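Local coordinates for GST N-terminal domain-containing protein (Pseudomonas syringae pv. tomato, PDB 3IC8) that is of uncharacterised function but belongs to the glutathione S-transferase-like proteins, with a thioredoxin-fold N-terminal domain and a helical GST C-terminal domain, at residues A45-T53 with Y267-E275; M277-L286 with H297-V307. All coordinates share one frame; numbering follows the deposited sequence.

In the fold
Two contacts, their centres about 12 Å apart on the same side of the chain's centre, show how the strands at the C-terminal end of the protein are built onto its GST N-terminal domain. Interaction 1 comes first along the chain and spans more than 200 residues, bringing the end of helix 41-47 and the loop after it to the start of strand 272-279. Interaction 2 follows, joining the end of that strand and strand 284-290 to strands 296-300 and 305-309. The two share strand 272-279 and meet directly where V272 packs on L286 and Y50 on F305. Because strand 296-300 lies beside strand 61-63, one mixed sheet runs through both portions.

Interaction 1. Residues A45-T53 with Y267-E275; sequences ALTGGYRKT and YGVEAVEGE
The C-terminal end of helix 41-47, in the thioredoxin-like N-terminal domain of this GST-like protein, and the loop that leaves it rest on the start of strand 272-279 and the turn before it, with V272 and E270 making most of the contact. V272 points toward the helix end and splits its methyls over it: CG1 lies 3.5 Å from T47 O, and CG2 lies 3.7 Å from G48 O and also meets Y50 CB. Two glycines with positive phi, G48 and G49, turn the chain here and let the backbones come close, with G48 lying against V272. T47 OG1 accepts from G49 N, an ST turn, and also donates to Y50 O at 2.8 Å.

Two residues before V272, E270 is the centre of an inverse gamma turn and reaches into the loop. Its CB lies 3.1 Å from G49 O, and the chain is extended beyond CG (chi2 -179°), which carries the carboxylate on to R51. There its two oxygens divide the work. OE1 accepts the backbone N-H of R51 at 2.8 Å, approached from above the carboxylate plane. OE2 lies over one face of the R51 guanidinium, whose plane is turned 75° from the carboxylate, so this salt bridge is electrostatic: R51 NE stands 3.3 Å from E270 OE2 with no N-H directed at it.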
loop_
_atom_site.group_PDB
_atom_site.type_symbol
_atom_site.label_atom_id
_atom_site.label_comp_id
_atom_site.label_asym_id
_atom_site.label_seq_id
_atom_site.Cartn_x
_atom_site.Cartn_y
_atom_site.Cartn_z
ATOM N N ALA A 45 26.827 29.352 15.271
ATOM C CA ALA A 45 26.655 30.716 14.908
ATOM C C ALA A 45 25.249 31.153 15.181
ATOM O O ALA A 45 25.051 32.245 15.624
ATOM C CB ALA A 45 26.955 30.894 13.476
ATOM N N LEU A 46 24.286 30.275 14.955
ATOM C CA LEU A 46 22.929 30.513 15.388
ATOM C C LEU A 46 22.581 30.124 16.815
ATOM O O LEU A 46 22.032 30.890 17.531
ATOM C CB LEU A 46 21.968 29.826 14.442
ATOM C CG LEU A 46 22.236 29.929 12.959
ATOM C CD1 LEU A 46 21.500 28.873 12.266
ATOM C CD2 LEU A 46 21.856 31.240 12.423
ATOM N N THR A 47 22.888 28.917 17.221
ATOM C CA THR A 47 22.571 28.442 18.554
ATOM C C THR A 47 23.273 29.079 19.733
ATOM O O THR A 47 22.729 29.126 20.800
ATOM C CB THR A 47 22.734 26.968 18.669
ATOM O OG1 THR A 47 24.095 26.645 18.475
ATOM C CG2 THR A 47 21.922 26.292 17.632
ATOM N N GLY A 48 24.485 29.551 19.553
ATOM C CA GLY A 48 25.283 29.906 20.695
ATOM C C GLY A 48 26.023 28.743 21.295
ATOM O O GLY A 48 26.532 28.820 22.376
ATOM N N GLY A 49 26.129 27.670 20.551
ATOM C CA GLY A 49 26.788 26.487 21.034
ATOM C C GLY A 49 25.986 25.279 21.449
ATOM O O GLY A 49 26.562 24.254 21.666
ATOM N N TYR A 50 24.673 25.363 21.488
ATOM C CA TYR A 50 23.896 24.174 21.663
ATOM C C TYR A 50 24.064 23.399 20.387
ATOM O O TYR A 50 23.920 23.931 19.319
ATOM C CB TYR A 50 22.441 24.539 21.852
ATOM C CG TYR A 50 21.519 23.373 22.048
ATOM C CD1 TYR A 50 21.405 22.768 23.266
ATOM C CD2 TYR A 50 20.753 22.899 21.020
ATOM C CE1 TYR A 50 20.587 21.734 23.453
ATOM C CE2 TYR A 50 19.922 21.863 21.202
ATOM C CZ TYR A 50 19.836 21.278 22.427
ATOM O OH TYR A 50 18.998 20.217 22.606
ATOM N N ARG A 51 24.401 22.134 20.492
ATOM C CA ARG A 51 24.626 21.362 19.302
ATOM C C ARG A 51 23.813 20.118 19.126
ATOM O O ARG A 51 24.165 19.294 18.334
ATOM C CB ARG A 51 26.094 21.061 19.126
ATOM C CG ARG A 51 26.891 22.276 18.869
ATOM C CD ARG A 51 28.231 21.933 18.393
ATOM N NE ARG A 51 29.039 21.366 19.446
ATOM C CZ ARG A 51 29.815 22.071 20.241
ATOM N NH1 ARG A 51 29.894 23.377 20.119
ATOM N NH2 ARG A 51 30.512 21.455 21.159
ATOM N N LYS A 52 22.735 19.962 19.851
ATOM C CA LYS A 52 21.916 18.807 19.630
ATOM C C LYS A 52 20.852 19.148 18.614
ATOM O O LYS A 52 20.149 20.105 18.750
ATOM C CB LYS A 52 21.295 18.341 20.922
ATOM C CG LYS A 52 20.980 16.899 20.920
ATOM C CD LYS A 52 19.491 16.664 20.949
ATOM C CE LYS A 52 19.064 16.097 22.264
ATOM N NZ LYS A 52 18.720 14.669 22.156
ATOM N N THR A 53 20.754 18.348 17.584
ATOM C CA THR A 53 19.913 18.641 16.474
ATOM C C THR A 53 19.042 17.442 16.376
ATOM O O THR A 53 19.338 16.464 16.971
ATOM C CB THR A 53 20.725 18.801 15.230
ATOM O OG1 THR A 53 21.572 17.680 15.079
ATOM C CG2 THR A 53 21.577 19.993 15.345
ATOM N N TYR A 267 23.802 17.918 29.223
ATOM C CA TYR A 267 25.028 18.345 28.581
ATOM C C TYR A 267 25.394 19.768 28.923
ATOM O O TYR A 267 25.260 20.666 28.124
ATOM C CB TYR A 267 24.912 18.195 27.076
ATOM N N GLY A 268 25.888 19.936 30.137
ATOM C CA GLY A 268 26.140 21.218 30.746
ATOM C C GLY A 268 27.199 21.954 29.989
ATOM O O GLY A 268 27.339 23.150 30.109
ATOM N N VAL A 269 27.955 21.213 29.202
ATOM C CA VAL A 269 29.097 21.770 28.527
ATOM C C VAL A 269 28.773 22.862 27.534
ATOM O O VAL A 269 29.429 23.878 27.528
ATOM C CB VAL A 269 29.848 20.656 27.794
ATOM C CG1 VAL A 269 30.773 21.224 26.757
ATOM C CG2 VAL A 269 30.597 19.800 28.786
ATOM N N GLU A 270 27.781 22.648 26.683
ATOM C CA GLU A 270 27.430 23.639 25.681
ATOM C C GLU A 270 26.429 24.651 26.172
ATOM O O GLU A 270 25.379 24.791 25.583
ATOM C CB GLU A 270 26.833 22.964 24.448
ATOM C CG GLU A 270 27.233 21.531 24.233
ATOM C CD GLU A 270 26.621 20.916 22.977
ATOM O OE1 GLU A 270 25.387 20.917 22.843
ATOM O OE2 GLU A 270 27.374 20.400 22.138
ATOM N N ALA A 271 26.735 25.364 27.235
ATOM C CA ALA A 271 25.785 26.310 27.770
ATOM C C ALA A 271 25.679 27.473 26.827
ATOM O O ALA A 271 26.611 27.762 26.120
ATOM C CB ALA A 271 26.203 26.763 29.102
ATOM N N VAL A 272 24.542 28.141 26.808
ATOM C CA VAL A 272 24.371 29.246 25.903
ATOM C C VAL A 272 24.110 30.518 26.655
ATOM O O VAL A 272 23.236 30.568 27.476
ATOM C CB VAL A 272 23.225 29.002 24.974
ATOM C CG1 VAL A 272 23.025 30.172 24.108
ATOM C CG2 VAL A 272 23.482 27.818 24.153
ATOM N N GLU A 273 24.882 31.550 26.360
ATOM C CA GLU A 273 24.839 32.778 27.119
ATOM C C GLU A 273 24.162 33.914 26.403
ATOM O O GLU A 273 24.221 34.017 25.212
ATOM C CB GLU A 273 26.235 33.178 27.519
ATOM N N GLY A 274 23.497 34.770 27.140
ATOM C CA GLY A 274 22.740 35.809 26.500
ATOM C C GLY A 274 21.871 36.567 27.452
ATOM O O GLY A 274 21.998 36.459 28.633
ATOM N N GLU A 275 20.943 37.317 26.918
ATOM C CA GLU A 275 20.060 38.086 27.747
ATOM C C GLU A 275 18.700 37.475 27.707
ATOM O O GLU A 275 18.131 37.318 26.672
ATOM C CB GLU A 275 19.996 39.516 27.232
ATOM C CG GLU A 275 19.184 40.469 28.059
ATOM C CD GLU A 275 18.938 41.772 27.349
ATOM O OE1 GLU A 275 17.878 42.365 27.534
ATOM O OE2 GLU A 275 19.799 42.212 26.591
#

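Interaction 2. Residues M277-L286 with H297-V307; sequences MFTGREELIL and HVHFPRLGFRV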
loop_
_atom_site.group_PDB
_atom_site.type_symbol
_atom_site.label_atom_id
_atom_site.label_comp_id
_atom_site.label_asym_id
_atom_site.label_seq_id
_atom_site.Cartn_x
_atom_site.Cartn_y
_atom_site.Cartn_z
HETATM N N MSE A 277 15.130 37.134 27.500
HETATM C CA MSE A 277 14.110 38.022 27.020
HETATM C C MSE A 277 12.707 37.652 27.433
HETATM O O MSE A 277 11.854 38.491 27.493
HETATM C CB MSE A 277 14.232 38.100 25.512
HETATM C CG MSE A 277 15.619 38.508 25.089
HETATM SE SE MSE A 277 15.918 40.395 25.191
HETATM C CE MSE A 277 14.453 40.855 24.098
ATOM N N PHE A 278 12.471 36.374 27.669
ATOM C CA PHE A 278 11.167 35.909 28.053
ATOM C C PHE A 278 11.281 34.649 28.863
ATOM O O PHE A 278 12.069 33.800 28.560
ATOM C CB PHE A 278 10.354 35.659 26.799
ATOM C CG PHE A 278 9.024 35.032 27.036
ATOM C CD1 PHE A 278 7.906 35.798 27.168
ATOM C CD2 PHE A 278 8.885 33.678 27.085
ATOM C CE1 PHE A 278 6.720 35.236 27.360
ATOM C CE2 PHE A 278 7.686 33.127 27.276
ATOM C CZ PHE A 278 6.609 33.905 27.417
ATOM N N THR A 279 10.486 34.553 29.909
ATOM C CA THR A 279 10.343 33.351 30.684
ATOM C C THR A 279 8.874 33.039 30.732
ATOM O O THR A 279 8.074 33.885 31.010
ATOM C CB THR A 279 10.935 33.493 32.079
ATOM O OG1 THR A 279 10.769 32.278 32.786
ATOM C CG2 THR A 279 10.232 34.528 32.831
ATOM N N GLY A 280 8.529 31.808 30.425
ATOM C CA GLY A 280 7.157 31.410 30.224
ATOM C C GLY A 280 6.920 30.002 30.657
ATOM O O GLY A 280 7.821 29.346 31.075
ATOM N N ARG A 281 5.680 29.570 30.586
ATOM C CA ARG A 281 5.287 28.239 30.994
ATOM C C ARG A 281 5.930 27.139 30.166
ATOM O O ARG A 281 6.359 26.135 30.675
ATOM C CB ARG A 281 3.786 28.119 30.864
ATOM C CG ARG A 281 3.016 28.725 31.961
ATOM C CD ARG A 281 1.609 29.026 31.504
ATOM N NE ARG A 281 0.872 29.869 32.432
ATOM C CZ ARG A 281 1.101 31.159 32.631
ATOM N NH1 ARG A 281 2.059 31.784 31.975
ATOM N NH2 ARG A 281 0.365 31.829 33.491
ATOM N N GLU A 282 5.978 27.364 28.874
ATOM C CA GLU A 282 6.586 26.466 27.957
ATOM C C GLU A 282 7.936 26.914 27.463
ATOM O O GLU A 282 8.607 26.161 26.810
ATOM C CB GLU A 282 5.669 26.318 26.769
ATOM C CG GLU A 282 4.362 25.700 27.092
ATOM C CD GLU A 282 4.442 24.209 27.349
ATOM O OE1 GLU A 282 5.363 23.566 26.874
ATOM O OE2 GLU A 282 3.573 23.673 28.032
ATOM N N GLU A 283 8.330 28.143 27.733
ATOM C CA GLU A 283 9.452 28.710 27.018
ATOM C C GLU A 283 10.389 29.659 27.739
ATOM O O GLU A 283 9.990 30.435 28.548
ATOM C CB GLU A 283 8.904 29.433 25.800
ATOM C CG GLU A 283 9.804 29.478 24.641
ATOM C CD GLU A 283 9.162 30.141 23.470
ATOM O OE1 GLU A 283 8.164 30.836 23.634
ATOM O OE2 GLU A 283 9.648 29.964 22.369
ATOM N N LEU A 284 11.649 29.601 27.378
ATOM C CA LEU A 284 12.601 30.618 27.716
ATOM C C LEU A 284 13.242 31.165 26.458
ATOM O O LEU A 284 13.646 30.421 25.611
ATOM C CB LEU A 284 13.675 30.062 28.621
ATOM C CG LEU A 284 13.249 29.331 29.869
ATOM C CD1 LEU A 284 14.215 28.283 30.162
ATOM C CD2 LEU A 284 13.199 30.265 30.960
ATOM N N ILE A 285 13.345 32.475 26.347
ATOM C CA ILE A 285 13.948 33.090 25.186
ATOM C C ILE A 285 15.194 33.896 25.499
ATOM O O ILE A 285 15.210 34.712 26.373
ATOM C CB ILE A 285 12.975 33.980 24.487
ATOM C CG1 ILE A 285 11.652 33.279 24.357
ATOM C CG2 ILE A 285 13.441 34.270 23.134
ATOM C CD1 ILE A 285 10.792 33.890 23.389
ATOM N N LEU A 286 16.217 33.697 24.725
ATOM C CA LEU A 286 17.409 34.359 25.052
ATOM C C LEU A 286 17.972 35.042 23.824
ATOM O O LEU A 286 17.903 34.527 22.738
ATOM C CB LEU A 286 18.306 33.352 25.740
ATOM C CG LEU A 286 19.793 33.362 25.723
ATOM C CD1 LEU A 286 20.275 32.109 26.351
ATOM C CD2 LEU A 286 20.171 33.428 24.297
ATOM N N HIS A 297 17.399 35.331 18.566
ATOM C CA HIS A 297 16.665 34.874 19.721
ATOM C C HIS A 297 16.693 33.364 19.718
ATOM O O HIS A 297 16.376 32.764 18.727
ATOM C CB HIS A 297 15.217 35.302 19.635
ATOM C CG HIS A 297 14.946 36.673 20.148
ATOM N ND1 HIS A 297 15.933 37.573 20.443
ATOM C CD2 HIS A 297 13.782 37.296 20.409
ATOM C CE1 HIS A 297 15.391 38.691 20.869
ATOM N NE2 HIS A 297 14.087 38.545 20.863
ATOM N N VAL A 298 17.060 32.766 20.839
ATOM C CA VAL A 298 17.127 31.330 20.983
ATOM C C VAL A 298 16.135 30.821 22.014
ATOM O O VAL A 298 16.076 31.307 23.102
ATOM C CB VAL A 298 18.522 30.908 21.345
ATOM C CG1 VAL A 298 18.666 29.435 21.313
ATOM C CG2 VAL A 298 19.467 31.501 20.422
ATOM N N HIS A 299 15.346 29.838 21.639
ATOM C CA HIS A 299 14.267 29.378 22.478
ATOM C C HIS A 299 14.481 27.996 23.047
ATOM O O HIS A 299 14.836 27.092 22.351
ATOM C CB HIS A 299 12.958 29.399 21.724
ATOM C CG HIS A 299 12.749 30.607 20.893
ATOM N ND1 HIS A 299 11.623 31.378 20.990
ATOM C CD2 HIS A 299 13.483 31.142 19.904
ATOM C CE1 HIS A 299 11.688 32.354 20.121
ATOM N NE2 HIS A 299 12.808 32.235 19.449
ATOM N N PHE A 300 14.256 27.876 24.343
ATOM C CA PHE A 300 14.435 26.649 25.075
ATOM C C PHE A 300 13.220 26.368 25.885
ATOM O O PHE A 300 12.599 27.252 26.360
ATOM C CB PHE A 300 15.563 26.770 26.061
ATOM C CG PHE A 300 16.873 26.993 25.461
ATOM C CD1 PHE A 300 17.589 25.967 24.966
ATOM C CD2 PHE A 300 17.412 28.238 25.432
ATOM C CE1 PHE A 300 18.789 26.186 24.438
ATOM C CE2 PHE A 300 18.610 28.442 24.902
ATOM C CZ PHE A 300 19.301 27.420 24.420
ATOM N N PRO A 301 12.909 25.112 26.066
ATOM C CA PRO A 301 11.855 24.696 26.971
ATOM C C PRO A 301 12.281 24.756 28.418
ATOM O O PRO A 301 13.438 24.705 28.694
ATOM C CB PRO A 301 11.636 23.260 26.561
ATOM C CG PRO A 301 12.843 22.855 25.960
ATOM C CD PRO A 301 13.466 23.983 25.338
ATOM N N ARG A 302 11.349 24.840 29.338
ATOM C CA ARG A 302 11.722 24.695 30.717
ATOM C C ARG A 302 12.268 23.308 30.983
ATOM O O ARG A 302 13.235 23.158 31.681
ATOM C CB ARG A 302 10.564 24.990 31.649
ATOM C CG ARG A 302 9.999 26.355 31.570
ATOM C CD ARG A 302 9.315 26.678 32.843
ATOM N NE ARG A 302 9.472 28.064 33.250
ATOM C CZ ARG A 302 10.539 28.570 33.839
ATOM N NH1 ARG A 302 11.582 27.837 34.095
ATOM N NH2 ARG A 302 10.563 29.831 34.163
ATOM N N LEU A 303 11.640 22.296 30.421
ATOM C CA LEU A 303 12.026 20.937 30.693
ATOM C C LEU A 303 13.349 20.557 30.098
ATOM O O LEU A 303 13.585 20.728 28.949
ATOM C CB LEU A 303 10.968 19.979 30.205
ATOM C CG LEU A 303 9.541 20.236 30.626
ATOM C CD1 LEU A 303 8.709 19.091 30.267
ATOM C CD2 LEU A 303 9.453 20.506 32.078
ATOM N N GLY A 304 14.201 20.021 30.938
ATOM C CA GLY A 304 15.486 19.551 30.526
ATOM C C GLY A 304 16.565 20.584 30.410
ATOM O O GLY A 304 17.628 20.295 29.955
ATOM N N PHE A 305 16.288 21.794 30.824
ATOM C CA PHE A 305 17.258 22.831 30.701
ATOM C C PHE A 305 17.368 23.592 31.979
ATOM O O PHE A 305 16.447 23.710 32.710
ATOM C CB PHE A 305 16.902 23.756 29.557
ATOM C CG PHE A 305 17.121 23.164 28.219
ATOM C CD1 PHE A 305 18.253 23.420 27.521
ATOM C CD2 PHE A 305 16.196 22.340 27.667
ATOM C CE1 PHE A 305 18.444 22.872 26.318
ATOM C CE2 PHE A 305 16.390 21.804 26.478
ATOM C CZ PHE A 305 17.512 22.068 25.798
ATOM N N ARG A 306 18.535 24.114 32.238
ATOM C CA ARG A 306 18.778 24.774 33.483
ATOM C C ARG A 306 19.160 26.190 33.227
ATOM O O ARG A 306 19.818 26.479 32.275
ATOM C CB ARG A 306 19.894 24.070 34.223
ATOM C CG ARG A 306 20.381 24.804 35.416
ATOM C CD ARG A 306 21.788 24.453 35.708
ATOM N NE ARG A 306 21.958 23.017 35.740
ATOM C CZ ARG A 306 22.808 22.342 34.981
ATOM N NH1 ARG A 306 23.576 22.977 34.118
ATOM N NH2 ARG A 306 22.887 21.029 35.088
ATOM N N VAL A 307 18.741 27.079 34.098
ATOM C CA VAL A 307 19.101 28.466 33.973
ATOM C C VAL A 307 19.998 28.912 35.107
ATOM O O VAL A 307 19.694 28.740 36.267
ATOM C CB VAL A 307 17.871 29.341 33.910
ATOM C CG1 VAL A 307 18.226 30.712 33.493
ATOM C CG2 VAL A 307 16.934 28.780 32.947
#
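H299 and I285 form a non-hydrogen-bonded pair in the antiparallel hairpin of strands 284-290 and 296-300, their side chains side by side on the same face. The flanking pairs L284-F300 and L286-V298 are each bonded both ways through the backbone, L284 N to F300 O at 2.7 Å. Next door, M277 and F278 both face I285 in a classic beta bulge. L284, L286, V298 and F300 share the other side of the sheet, where L284 CD1 reaches V307 CG2 at 3.9 Å.

H299 adds a side-chain tie to E283. H299 CB lies 3.4 Å from E283 OE2, and with chi1 at -43° CG stands anti to the carbonyl carbon, which brings the imidazole alongside I285. H299 CG is 3.5 Å from E283 OE2, and H299 ND1 donates to that oxygen at 2.8 Å; the oxygen is tilted 17° from the ring plane, and H299 ND1 in turn stands above the plane of the carboxylate. I285 CG2 makes a CH-pi contact over one face, 4.1 Å from the H299 ring centroid, while I285 CD1 lies 3.7 Å from H299 CE1 and also touches H299 ND1. At the far tip H299 NE2 is hydrogen-bonded to D61 OD1, and the ring stacks with Y63.

R302 reaches back to the turn linking strands 272-279 and 284-290, its CG and CD against the carbonyl oxygens of G280 and R281. R302 NE makes a weak bond to G280 O at 3.0 Å, and L284 CD2 lies over one guanidinium face, toward its rim. R302 NH2 forms a salt bridge with D250, which also takes a hydrogen bond from T279 OG1.

With a carboxylate at each nitrogen, the H299 ring is fixed in rotation and would probably be biased toward the protonated imidazolium.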